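Local coordinates for protein ferredoxin (Mycobacterium smegmatis, PDB 2V2K) that is a seven-iron ferredoxin that transfers electrons in metabolic reactions, using two iron-sulfur clusters, one of the [3Fe-4S] and one of the [4Fe-4S] type, at residues P47-P50 with V51-Y55; Y2-A5 with E6-D10. All blocks are in the same frame, centred on the assembly; numbering follows the deposited sequence.

Contact 1 (P47-P50 with V51-Y55); sequences PVCP and VEAIY. With F3S (Fe3-s4 cluster), chain D.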
# COMPACT_ATOMS: atom_id res chain seq x y z
N PRO A 47 13.10 0.09 -2.84
CA PRO A 47 14.10 1.04 -3.31
C PRO A 47 13.63 2.05 -4.33
O PRO A 47 14.26 3.05 -4.48
CB PRO A 47 15.22 0.17 -3.90
CG PRO A 47 14.83 -1.14 -3.76
CD PRO A 47 13.50 -1.29 -3.14
N VAL A 48 12.56 1.77 -5.04
CA VAL A 48 12.13 2.61 -6.13
C VAL A 48 11.15 3.76 -5.79
O VAL A 48 10.93 4.60 -6.61
CB VAL A 48 11.65 1.81 -7.39
CG1 VAL A 48 12.62 0.74 -7.71
CG2 VAL A 48 10.33 1.18 -7.18
N CYS A 49 10.60 3.76 -4.58
CA CYS A 49 9.65 4.77 -4.22
C CYS A 49 10.35 6.12 -4.01
O CYS A 49 11.21 6.18 -3.19
CB CYS A 49 8.90 4.39 -2.96
SG CYS A 49 7.71 5.70 -2.46
N PRO A 50 9.97 7.14 -4.78
CA PRO A 50 10.69 8.41 -4.71
C PRO A 50 10.45 9.23 -3.44
O PRO A 50 11.22 10.17 -3.16
CB PRO A 50 10.19 9.15 -5.96
CG PRO A 50 8.84 8.60 -6.21
CD PRO A 50 8.91 7.18 -5.81
N VAL A 51 9.40 8.88 -2.68
CA VAL A 51 9.10 9.55 -1.42
C VAL A 51 9.32 8.65 -0.18
O VAL A 51 8.92 8.99 0.92
CB VAL A 51 7.67 10.17 -1.44
CG1 VAL A 51 7.55 11.21 -2.55
CG2 VAL A 51 6.59 9.10 -1.62
N GLU A 52 10.02 7.53 -0.37
CA GLU A 52 10.32 6.56 0.70
C GLU A 52 9.08 6.16 1.54
O GLU A 52 9.12 6.19 2.77
CB GLU A 52 11.47 7.06 1.59
CG GLU A 52 12.17 5.98 2.42
CD GLU A 52 13.56 6.37 2.88
OE1 GLU A 52 14.50 6.26 2.06
OE2 GLU A 52 13.71 6.78 4.05
N ALA A 53 7.99 5.82 0.86
CA ALA A 53 6.75 5.40 1.52
C ALA A 53 6.77 3.96 2.02
O ALA A 53 5.98 3.59 2.89
CB ALA A 53 5.56 5.56 0.58
N ILE A 54 7.64 3.14 1.44
CA ILE A 54 7.61 1.69 1.65
C ILE A 54 8.66 1.24 2.65
O ILE A 54 9.83 1.64 2.55
CB ILE A 54 7.81 0.89 0.33
CG1 ILE A 54 6.72 1.27 -0.67
CG2 ILE A 54 7.76 -0.58 0.65
CD1 ILE A 54 6.78 0.56 -1.99
N TYR A 55 8.21 0.44 3.63
CA TYR A 55 9.04 -0.13 4.69
C TYR A 55 8.77 -1.63 4.95
O TYR A 55 7.64 -2.11 4.89
CB TYR A 55 8.80 0.64 6.00
CG TYR A 55 9.17 2.09 5.95
CD1 TYR A 55 10.42 2.54 6.38
CD2 TYR A 55 8.28 3.04 5.46
CE1 TYR A 55 10.77 3.88 6.31
CE2 TYR A 55 8.61 4.38 5.39
CZ TYR A 55 9.86 4.80 5.81
OH TYR A 55 10.17 6.15 5.76
FE1 F3S D . 4.38 3.25 -4.85
FE3 F3S D . 3.12 5.13 -3.47
FE4 F3S D . 5.76 5.21 -3.70
S1 F3S D . 2.41 4.29 -5.30
S2 F3S D . 6.21 4.30 -5.69
S3 F3S D . 4.47 3.66 -2.71
S4 F3S D . 4.25 6.95 -3.64

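Contact 2 (Y2-A5 with E6-D10); sequences YVIA and EPCVD. With F3S (Fe3-s4 cluster), chain D; F3S (Fe3-s4 cluster), chain C.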
# COMPACT_ATOMS: atom_id res chain seq x y z
N TYR A 2 5.91 -6.20 3.55
CA TYR A 2 6.25 -4.80 3.48
C TYR A 2 4.92 -3.98 3.57
O TYR A 2 3.82 -4.53 3.40
CB TYR A 2 7.04 -4.51 2.20
CG TYR A 2 8.50 -4.93 2.29
CD1 TYR A 2 9.53 -3.98 2.19
CD2 TYR A 2 8.86 -6.25 2.54
CE1 TYR A 2 10.87 -4.36 2.29
CE2 TYR A 2 10.20 -6.64 2.64
CZ TYR A 2 11.19 -5.69 2.51
OH TYR A 2 12.52 -6.07 2.61
N VAL A 3 5.07 -2.70 3.89
CA VAL A 3 3.97 -1.78 4.25
C VAL A 3 4.15 -0.43 3.54
O VAL A 3 5.25 0.14 3.57
CB VAL A 3 3.89 -1.57 5.79
CG1 VAL A 3 2.79 -0.57 6.14
CG2 VAL A 3 3.68 -2.91 6.49
N ILE A 4 3.08 0.08 2.91
CA ILE A 4 3.07 1.45 2.40
C ILE A 4 2.51 2.37 3.50
O ILE A 4 1.42 2.14 4.04
CB ILE A 4 2.27 1.56 1.06
CG1 ILE A 4 2.83 0.58 0.02
CG2 ILE A 4 2.32 2.99 0.54
CD1 ILE A 4 2.18 0.63 -1.36
N ALA A 5 3.26 3.43 3.81
CA ALA A 5 2.92 4.40 4.86
C ALA A 5 2.52 5.79 4.28
O ALA A 5 2.38 5.94 3.04
CB ALA A 5 4.12 4.53 5.85
N GLU A 6 2.36 6.79 5.16
CA GLU A 6 1.74 8.10 4.83
C GLU A 6 2.30 8.89 3.63
O GLU A 6 1.52 9.56 2.97
CB GLU A 6 1.72 9.03 6.07
CG GLU A 6 0.77 10.25 5.91
CD GLU A 6 0.21 10.79 7.25
OE1 GLU A 6 -0.46 10.04 8.01
OE2 GLU A 6 0.38 12.00 7.52
N PRO A 7 3.62 8.80 3.33
CA PRO A 7 4.12 9.55 2.17
C PRO A 7 3.50 9.25 0.81
O PRO A 7 3.53 10.11 -0.06
CB PRO A 7 5.62 9.23 2.16
CG PRO A 7 5.92 8.85 3.57
CD PRO A 7 4.71 8.10 4.03
N CYS A 8 2.92 8.07 0.65
CA CYS A 8 2.21 7.73 -0.59
C CYS A 8 0.92 8.53 -0.79
O CYS A 8 0.50 8.70 -1.94
CB CYS A 8 1.89 6.22 -0.61
SG CYS A 8 1.14 5.62 -2.15
N VAL A 9 0.29 8.98 0.30
CA VAL A 9 -1.08 9.55 0.25
C VAL A 9 -1.11 10.78 -0.64
O VAL A 9 -0.32 11.72 -0.44
CB VAL A 9 -1.64 9.88 1.64
CG1 VAL A 9 -2.98 10.68 1.51
CG2 VAL A 9 -1.83 8.59 2.45
N ASP A 10 -1.96 10.72 -1.66
CA ASP A 10 -2.12 11.76 -2.68
C ASP A 10 -0.82 12.06 -3.45
O ASP A 10 -0.65 13.16 -4.01
CB ASP A 10 -2.73 13.04 -2.08
CG ASP A 10 -4.09 12.80 -1.40
OD1 ASP A 10 -4.80 11.81 -1.71
OD2 ASP A 10 -4.46 13.65 -0.56
FE1 F3S D . 4.38 3.25 -4.85
FE3 F3S D . 3.12 5.13 -3.47
FE4 F3S D . 5.76 5.21 -3.70
S1 F3S D . 2.41 4.29 -5.30
S2 F3S D . 6.21 4.30 -5.69
S3 F3S D . 4.47 3.66 -2.71
S4 F3S D . 4.25 6.95 -3.64
FE1 F3S C . 6.20 -7.68 -1.14
FE3 F3S C . 7.44 -5.54 -2.34
FE4 F3S C . 6.21 -7.44 -3.81
S1 F3S C . 8.22 -6.78 -0.59
S2 F3S C . 6.52 -9.39 -2.64
S3 F3S C . 5.18 -6.00 -2.28
S4 F3S C . 8.23 -6.41 -4.32

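Contact 1 (P47-P50 with V51-Y55)
The flat groups that meet here are peptide units in and just after a type I beta turn from Cys49 to Glu52, and Cys49 SG lies on the N-H side of two of them: one N-H comes from within the turn (Val51) and one from just past it (Ala53). Ala53 N makes the straighter bond to Cys49 SG, at 3.3 Å and 169°, while that from Val51 N to the same sulfur is weak, at 3.6 Å and 147°. The puckered Pro50 ring lies beside the Val51 N-H and turns CD to sulfide S2 of the chain D iron-sulfur cluster, 3.9 Å away. Cys49 SG is anti to its own nitrogen (chi1 178°), which carries it inward to bind iron FE4 of that cluster at 2.4 Å. The sulfur thus serves at once as metal ligand and as acceptor of one good and one weak N-H bond, which would be expected to help stabilise its negative charge. Glu52, with a left-handed backbone conformation, turns the chain so that the next N-H comes back to the thiolate. Its own N closes the turn with a weak bond to Cys49 O, 3.3 Å long. Apolar groups add to the sulfur's surroundings: Val51 CG2 is 3.7 Å from Cys49 SG and also touches sulfide S4, and Ala53 CB lies against both SG and S3. Ile54 reaches in from the start of the strand, CG1 being 4.4 Å from Cys49 CB. A cysteine followed by proline, with N-H groups in and just past the turn bonded to the thiolate, is a recurring ferredoxin cluster loop. The turn leads straight into strand 54-56, which pairs antiparallel with strand 2-4; Ile54 also packs on Ile4 and on Cys16 of helix 15-19.

Contact 2 (Y2-A5 with E6-D10)
Ala5 and Cys8 are joined in a tight local turn, where strand 2-4 at the start of the chain gives way to a short 3-10 segment, residues 6-8, that delivers a cluster ligand. The turn is held by Cys8 N, which donates to Ala5 O at 3.2 Å with an N-H...O angle of 162°; the donor stands 22° from the carbonyl plane. A second bond of the same i to i+3 kind, from Val9 N to Glu6 O at 3.0 Å, carries the winding on. Pro7, which has no N-H to offer, lies inside the turn with CD 4.1 Å from Ala5 CB. At the end of the turn, Cys8 SG is swung anti to the backbone nitrogen (chi1 -175°) and binds iron FE3 of the chain D cluster at 2.4 Å. Beside it, Ile4 CG2 lies on Cys8 CB, while the other branch, CG1-CD1, brings CD1 to 4.0 Å from sulfide S3 of this cluster; Ile4 has two deposited conformers, so these contacts belong to one of them. Glu6 faces the other way, its extended chain ending at a hydrogen bond between OE1 and the Tyr67 hydroxyl. At the far end of the strand the Tyr2 ring turns one face to the chain C cluster, with CD2 3.2 Å from sulfide S1. Tyr2 therefore touches one cluster and, in the conformer described, Ile4 the other, with Leu32 and Ile34 of strand 32-34 packed on Ile4. A terminal strand followed by a turn that presents the first cysteine is typical of the two-cluster bacterial ferredoxin fold, and here that cysteine binds one iron of the cluster.

Contact 2 comes first along the chain and contact 1 much later, yet their centres lie only 8 Å apart. They meet in the antiparallel pairing of strands 2-4 and 54-56, where probable backbone hydrogen bonds join Tyr55 O to Val3 N (2.8 Å) and Ala53 O to Ala5 N (2.9 Å). Next to this pairing the two turns also pack, Val51 O on Pro7 CB and Ala53 CB on Cys8 N. Each supplies one cysteine to the chain D cluster, binding different irons, while Cys16 is probably the third ligand. The N-terminal stretch and one from the middle of the chain thus meet at one [3Fe-4S] site, their strands paired in the same sheet.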